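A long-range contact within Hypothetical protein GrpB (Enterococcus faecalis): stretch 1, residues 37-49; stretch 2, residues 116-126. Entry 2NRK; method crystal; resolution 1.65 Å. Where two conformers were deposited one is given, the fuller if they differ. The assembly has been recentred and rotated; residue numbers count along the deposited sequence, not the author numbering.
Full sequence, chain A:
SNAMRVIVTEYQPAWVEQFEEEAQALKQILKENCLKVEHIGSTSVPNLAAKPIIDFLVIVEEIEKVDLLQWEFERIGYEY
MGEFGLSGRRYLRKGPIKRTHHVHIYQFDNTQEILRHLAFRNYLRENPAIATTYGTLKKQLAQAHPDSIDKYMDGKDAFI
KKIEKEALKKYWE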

# COMPACT_ATOMS: atom_id res chain seq x y z
N VAL A 37 -3.36 12.96 7.12
CA VAL A 37 -4.24 12.46 8.19
C VAL A 37 -5.49 11.94 7.53
O VAL A 37 -6.14 12.68 6.77
N GLU A 38 -5.78 10.67 7.81
CA GLU A 38 -6.96 9.99 7.24
C GLU A 38 -7.94 9.60 8.36
O GLU A 38 -7.53 9.18 9.45
N HIS A 39 -9.23 9.70 8.04
CA HIS A 39 -10.27 9.20 8.93
C HIS A 39 -10.40 7.72 8.63
O HIS A 39 -10.60 7.31 7.47
N ILE A 40 -10.28 6.89 9.67
CA ILE A 40 -10.32 5.45 9.50
C ILE A 40 -11.27 4.86 10.54
O ILE A 40 -11.93 5.60 11.30
N GLY A 41 -11.38 3.53 10.54
CA GLY A 41 -12.20 2.82 11.53
C GLY A 41 -13.68 2.98 11.22
O GLY A 41 -14.04 3.54 10.19
N SER A 42 -14.54 2.48 12.12
CA SER A 42 -15.97 2.44 11.77
C SER A 42 -16.59 3.81 11.60
O SER A 42 -17.53 3.96 10.78
N THR A 43 -16.09 4.82 12.32
CA THR A 43 -16.74 6.15 12.19
C THR A 43 -16.46 6.82 10.84
O THR A 43 -17.11 7.83 10.50
N SER A 44 -15.55 6.25 10.05
CA SER A 44 -15.20 6.78 8.73
C SER A 44 -16.06 6.15 7.62
O SER A 44 -15.86 6.47 6.46
N VAL A 45 -16.98 5.25 7.99
CA VAL A 45 -17.82 4.56 7.00
C VAL A 45 -19.24 5.10 7.13
O VAL A 45 -19.95 4.79 8.09
N PRO A 46 -19.65 5.96 6.19
CA PRO A 46 -21.00 6.47 6.33
C PRO A 46 -22.08 5.39 6.52
O PRO A 46 -22.07 4.35 5.84
N ASN A 47 -22.95 5.66 7.48
CA ASN A 47 -24.11 4.82 7.84
C ASN A 47 -23.76 3.53 8.60
O ASN A 47 -24.64 2.69 8.85
N LEU A 48 -22.51 3.39 9.02
CA LEU A 48 -22.13 2.23 9.83
C LEU A 48 -22.33 2.56 11.31
O LEU A 48 -21.82 3.56 11.81
N ALA A 49 -23.05 1.69 12.03
CA ALA A 49 -23.16 1.80 13.48
C ALA A 49 -21.78 1.61 14.11
O ALA A 49 -20.98 0.78 13.65
N ARG A 116 -3.73 -1.81 5.86
CA ARG A 116 -4.71 -2.59 6.63
C ARG A 116 -5.90 -1.68 6.94
O ARG A 116 -7.05 -2.05 6.71
N HIS A 117 -5.59 -0.48 7.44
CA HIS A 117 -6.64 0.46 7.81
C HIS A 117 -7.36 1.04 6.60
O HIS A 117 -8.58 1.06 6.58
N LEU A 118 -6.61 1.52 5.60
CA LEU A 118 -7.27 2.19 4.48
C LEU A 118 -8.08 1.20 3.64
O LEU A 118 -9.18 1.53 3.21
N ALA A 119 -7.52 0.02 3.39
CA ALA A 119 -8.25 -0.94 2.56
C ALA A 119 -9.55 -1.34 3.25
O ALA A 119 -10.59 -1.42 2.60
N PHE A 120 -9.49 -1.60 4.57
CA PHE A 120 -10.65 -2.01 5.38
C PHE A 120 -11.75 -0.96 5.26
O PHE A 120 -12.89 -1.28 4.93
N ARG A 121 -11.37 0.31 5.47
CA ARG A 121 -12.32 1.41 5.33
C ARG A 121 -12.93 1.47 3.93
O ARG A 121 -14.17 1.52 3.77
N ASN A 122 -12.06 1.47 2.92
CA ASN A 122 -12.54 1.65 1.54
C ASN A 122 -13.51 0.53 1.17
O ASN A 122 -14.54 0.77 0.53
N TYR A 123 -13.18 -0.68 1.58
CA TYR A 123 -14.00 -1.86 1.27
C TYR A 123 -15.38 -1.75 1.95
O TYR A 123 -16.40 -2.04 1.33
N LEU A 124 -15.42 -1.35 3.22
CA LEU A 124 -16.74 -1.20 3.89
C LEU A 124 -17.56 -0.09 3.21
O LEU A 124 -18.78 -0.25 3.05
N ARG A 125 -16.91 1.01 2.82
CA ARG A 125 -17.59 2.10 2.13
C ARG A 125 -18.23 1.63 0.84
O ARG A 125 -19.28 2.15 0.47
N GLU A 126 -17.58 0.68 0.15
CA GLU A 126 -18.09 0.17 -1.16
C GLU A 126 -19.04 -1.03 -1.06
O GLU A 126 -19.61 -1.48 -2.08

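The strongest polar contact joins Arg-121 of the helix to Glu-38 of the strand. Arg-121 NH1 donates to Glu-38 OE1 at 3.0 Å, and the N-H...O angle of 173° is nearly straight. The pair is a salt bridge. The same nitrogen, Arg-121 NH1, also donates to the backbone oxygen His-39 O at 2.9 Å. Both acceptors lie at the edge of the guanidinium, near its plane, where its N-H groups point. One nitrogen therefore ties the helix to a side chain and to the backbone of the strand.

Arg-121 points toward stretch 1 from its CA. Its chi1 and chi2 are t, and chi3 turns to p. The rest of the guanidinium is held within the helix: Asn-122 OD1 accepts from Arg-121 NE at 2.9 Å and from Arg-121 NH2 at 3.0 Å. The CB of Asn-122 points away from stretch 1, but its chi1 m rotamer leaves OD1 within reach of the arginine. Glu-38 points toward the helix with chi1 and chi2 both m.

Water 1 adds a second link between the charged pair. It donates to Glu-38 OE2 at 2.7 Å and accepts from Arg-121 NH2 at 3.0 Å.

Arg-125 makes the second arginine contact, one turn further along the helix. Its NE and NH2 both donate to the backbone oxygen Ser-44 O, each at 2.9 Å. The oxygen sits at the edge of the guanidinium, so a single acceptor serves two donors. The CB of Arg-125 points sideways, but a chi1 m rotamer followed by t, t and t carries its end nearer to stretch 1. Pro-46 CD packs at 4.2 Å from Arg-125 CG.

Ser-44 points toward the helix with chi1 p. Its hydroxyl turns back to its own stretch, with Ser-44 OG donating to Gly-41 O at 2.7 Å. The same OG lies 3.1 Å from Arg-121 CG, against the aliphatic part of that side chain. His-39 has chi1 t, and its NE2 is hydrogen-bonded to Thr-43 OG1 at 2.8 Å.

Water 2 bridges the backbones. It accepts from Gly-41 N and donates to His-117 O, both at 2.9 Å.

Apolar packing fills in around these bonds. Ile-40, with chi1 p and chi2 t, starts sideways, but its end comes nearer the helix. Its CD1 sits over one face of the His-117 ring, 3.8 Å from Ile-40 CD1 to the ring centroid, in a CH-pi contact. His-117 has chi1 m and points toward the strand. The other branch, Ile-40 CG2, meets Leu-118 CD2 at 4.1 Å. Leu-118 CD2 also lies 3.9 Å from Glu-38 CG.

Further along, Val-45 (chi1 t) places CG2 at 3.8 Å from Leu-124 CB. Leu-124 points toward stretch 1 with chi1 m and chi2 t. Its CD1 reaches Leu-48 CD2 at 4.1 Å. Leu-48 points toward the helix with chi1 t and chi2 p.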

# COMPACT_ATOMS: atom_id res chain seq x y z
CB VAL A 37 -4.63 13.57 9.23
CG1 VAL A 37 -5.52 12.98 10.31
CG2 VAL A 37 -3.35 14.16 9.88
CB GLU A 38 -6.52 8.71 6.51
CG GLU A 38 -5.68 8.93 5.22
CD GLU A 38 -6.49 9.05 3.96
OE1 GLU A 38 -7.74 9.21 3.99
OE2 GLU A 38 -5.83 9.01 2.89
CB HIS A 39 -11.57 9.95 8.56
CG HIS A 39 -12.68 9.76 9.54
ND1 HIS A 39 -13.93 10.28 9.31
CD2 HIS A 39 -12.75 9.11 10.73
CE1 HIS A 39 -14.74 9.96 10.31
NE2 HIS A 39 -14.05 9.25 11.19
CB ILE A 40 -8.92 4.82 9.56
CG1 ILE A 40 -8.19 5.15 10.88
CG2 ILE A 40 -8.11 5.23 8.33
CD1 ILE A 40 -7.16 4.10 11.34
CB SER A 42 -16.75 1.61 12.79
OG SER A 42 -16.34 0.25 12.64
CB THR A 43 -16.41 7.14 13.36
OG1 THR A 43 -15.04 7.57 13.25
CG2 THR A 43 -16.72 6.53 14.74
CB SER A 44 -13.70 6.55 8.42
OG SER A 44 -13.43 5.19 8.12
CB VAL A 45 -17.81 3.04 7.25
CG1 VAL A 45 -18.71 2.32 6.21
CG2 VAL A 45 -16.38 2.51 7.17
CB PRO A 46 -21.23 7.25 5.02
CG PRO A 46 -19.81 7.77 4.70
CD PRO A 46 -18.92 6.58 5.06
CB ASN A 47 -25.01 4.58 6.62
CG ASN A 47 -25.38 5.87 5.92
OD1 ASN A 47 -25.70 6.88 6.55
ND2 ASN A 47 -25.35 5.85 4.59
CB LEU A 48 -20.66 1.84 9.57
CG LEU A 48 -20.08 0.70 10.40
CD1 LEU A 48 -20.91 -0.60 10.32
CD2 LEU A 48 -18.62 0.48 9.93
CB ALA A 49 -24.15 0.77 14.02
CB ARG A 116 -4.11 -3.11 7.92
CG ARG A 116 -5.20 -3.88 8.74
CD ARG A 116 -4.51 -4.69 9.85
NE ARG A 116 -3.94 -3.84 10.88
CZ ARG A 116 -4.61 -3.37 11.92
NH1 ARG A 116 -5.93 -3.60 12.05
NH2 ARG A 116 -3.96 -2.62 12.83
CB HIS A 117 -6.06 1.62 8.64
CG HIS A 117 -5.52 1.19 9.97
ND1 HIS A 117 -6.32 0.63 10.94
CD2 HIS A 117 -4.27 1.25 10.49
CE1 HIS A 117 -5.58 0.38 12.02
NE2 HIS A 117 -4.33 0.72 11.76
CB LEU A 118 -6.25 2.92 3.57
CG LEU A 118 -5.57 4.10 4.27
CD1 LEU A 118 -4.42 4.61 3.34
CD2 LEU A 118 -6.58 5.22 4.58
CB ALA A 119 -7.39 -2.18 2.26
CB PHE A 120 -10.22 -2.18 6.83
CG PHE A 120 -11.33 -2.62 7.76
CD1 PHE A 120 -11.75 -3.94 7.80
CD2 PHE A 120 -11.88 -1.69 8.64
CE1 PHE A 120 -12.79 -4.36 8.70
CE2 PHE A 120 -12.91 -2.10 9.53
CZ PHE A 120 -13.36 -3.41 9.55
CB ARG A 121 -11.63 2.75 5.63
CG ARG A 121 -12.58 3.94 5.42
CD ARG A 121 -11.74 5.21 5.37
NE ARG A 121 -11.03 5.31 4.09
CZ ARG A 121 -10.16 6.27 3.80
NH1 ARG A 121 -9.89 7.24 4.70
NH2 ARG A 121 -9.54 6.27 2.62
CB ASN A 122 -11.37 1.72 0.58
CG ASN A 122 -10.53 2.96 0.76
OD1 ASN A 122 -10.87 3.87 1.53
ND2 ASN A 122 -9.40 3.02 0.03
CB TYR A 123 -13.25 -3.10 1.76
CG TYR A 123 -13.88 -4.42 1.40
CD1 TYR A 123 -13.98 -4.82 0.05
CD2 TYR A 123 -14.35 -5.28 2.39
CE1 TYR A 123 -14.56 -6.07 -0.30
CE2 TYR A 123 -14.90 -6.55 2.06
CZ TYR A 123 -15.00 -6.93 0.70
OH TYR A 123 -15.53 -8.15 0.35
CB LEU A 124 -16.58 -0.88 5.36
CG LEU A 124 -16.06 -2.07 6.16
CD1 LEU A 124 -15.90 -1.65 7.64
CD2 LEU A 124 -17.00 -3.29 6.05
CB ARG A 125 -16.61 3.23 1.81
CG ARG A 125 -16.22 4.05 3.04
CD ARG A 125 -15.16 5.09 2.67
NE ARG A 125 -14.94 6.05 3.75
CZ ARG A 125 -14.15 7.13 3.67
NH1 ARG A 125 -13.44 7.36 2.56
NH2 ARG A 125 -14.06 7.98 4.71
CB GLU A 126 -16.92 -0.20 -2.07
CG GLU A 126 -15.92 0.90 -2.35
CD GLU A 126 -16.47 2.06 -3.18
OE1 GLU A 126 -17.54 1.92 -3.83
OE2 GLU A 126 -15.79 3.11 -3.19
O HOH W 1 -7.36 7.71 1.12
O HOH W 2 -10.17 1.47 8.96